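Local coordinates for protein macrophage migration inhibitory factor (Oncomelania hupensis, PDB 6LR3) that belongs to the macrophage migration inhibitory factor family of small alpha/beta proteins that assemble as trimers, at residues I48-G52 against E93-I97. Residues are numbered along the deposited sequence; the frame is centred on the assembly and turned at random.
Sequences IMMGG and ERIVI
Strand 48-50 ends in a turn at Gly51 and Gly52, both with positive phi (67° and 74°), which favours glycine. Residues 93-97 leave a 3-10 turn at Glu93 and become extended from Ile95 onward. The two backbones stay apart: the nearest CA atoms, of Met50 and Arg94, are 7.5 Å from each other. Side chains bridge the gap. Met50 points toward the other segment and is fully extended, with all three chi angles t. Met50 CE lies 3.8 Å from Glu93 O and 4.2 Å from Val96 CG2. Arg94 leaves its backbone sideways and curls through m at chi1, chi2 and chi3, which brings its guanidinium to Met50. Arg94 NH1 donates to Met50 O at 2.9 Å; Arg94 NH2 adds a weak hydrogen bond to Met50 O at 3.4 Å. Met50 CB packs over one guanidinium face, 3.6 Å from Arg94 NH1. Arg94 NH2 also forms a salt bridge with Asp53 and a hydrogen bond to Asn55 O; Arg94 NE bonds to Pro56 O. Ile48 to Met50, and Val96 with Ile97, pair antiparallel with a neighbouring subunit, the intersubunit sheet extension characteristic of MIF trimers. The buried Arg94 charge is thus met by backbone carbonyls and Asp53, while the Met50 methyl makes the apolar contact with Val96.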
# COMPACT_ATOMS: atom_id res chain seq x y z
N ILE B 48 4.20 10.41 8.00
CA ILE B 48 5.07 9.25 8.20
C ILE B 48 6.24 9.69 9.06
O ILE B 48 6.89 10.71 8.76
CB ILE B 48 5.49 8.61 6.86
CG1 ILE B 48 6.33 7.36 7.10
CG2 ILE B 48 6.21 9.60 5.92
CD1 ILE B 48 6.49 6.54 5.82
N MET B 49 6.38 9.01 10.19
CA MET B 49 7.52 9.23 11.10
C MET B 49 8.39 8.00 11.06
O MET B 49 7.91 6.89 10.74
CB MET B 49 7.09 9.65 12.50
CG MET B 49 6.53 8.60 13.34
SD MET B 49 6.60 8.98 15.18
CE MET B 49 5.90 10.63 15.22
N MET B 50 9.68 8.21 11.33
CA MET B 50 10.67 7.13 11.33
C MET B 50 11.52 7.33 12.58
O MET B 50 11.94 8.47 12.83
CB MET B 50 11.53 7.23 10.07
CG MET B 50 12.56 6.14 9.97
SD MET B 50 13.66 6.53 8.60
CE MET B 50 14.62 5.02 8.55
N GLY B 51 11.74 6.27 13.34
CA GLY B 51 12.59 6.34 14.54
C GLY B 51 11.97 7.20 15.61
O GLY B 51 12.71 7.71 16.47
N GLY B 52 10.65 7.41 15.56
CA GLY B 52 9.93 8.26 16.51
C GLY B 52 10.18 9.74 16.26
O GLY B 52 9.83 10.53 17.13
N GLU B 93 20.40 7.43 5.40
CA GLU B 93 20.02 6.64 6.58
C GLU B 93 18.58 6.92 7.00
O GLU B 93 18.17 6.43 8.08
CB GLU B 93 21.01 6.89 7.74
CG GLU B 93 20.97 8.31 8.27
CD GLU B 93 22.01 9.24 7.66
OE1 GLU B 93 22.45 9.06 6.47
OE2 GLU B 93 22.36 10.21 8.38
N ARG B 94 17.80 7.66 6.19
CA ARG B 94 16.37 7.90 6.45
C ARG B 94 15.54 7.33 5.29
O ARG B 94 14.38 7.78 5.10
CB ARG B 94 16.11 9.38 6.69
CG ARG B 94 16.76 9.91 7.95
CD ARG B 94 16.05 9.46 9.20
NE ARG B 94 14.77 10.16 9.34
CZ ARG B 94 13.96 10.00 10.38
NH1 ARG B 94 14.29 9.18 11.36
NH2 ARG B 94 12.82 10.65 10.44
N ILE B 95 16.11 6.40 4.53
CA ILE B 95 15.42 5.81 3.35
C ILE B 95 15.35 4.29 3.51
O ILE B 95 16.38 3.67 3.68
CB ILE B 95 16.12 6.18 2.03
CG1 ILE B 95 16.25 7.69 1.87
CG2 ILE B 95 15.43 5.54 0.85
CD1 ILE B 95 17.21 8.11 0.78
N VAL B 96 14.14 3.76 3.35
CA VAL B 96 13.90 2.31 3.27
C VAL B 96 13.07 2.06 2.01
O VAL B 96 12.13 2.79 1.75
CB VAL B 96 13.20 1.79 4.53
CG1 VAL B 96 12.69 0.37 4.36
CG2 VAL B 96 14.14 1.88 5.73
N ILE B 97 13.43 1.04 1.26
CA ILE B 97 12.73 0.67 0.00
C ILE B 97 12.40 -0.82 0.06
O ILE B 97 13.28 -1.61 0.33
CB ILE B 97 13.55 1.03 -1.25
CG1 ILE B 97 14.02 2.48 -1.25
CG2 ILE B 97 12.76 0.66 -2.49
CD1 ILE B 97 15.15 2.78 -2.21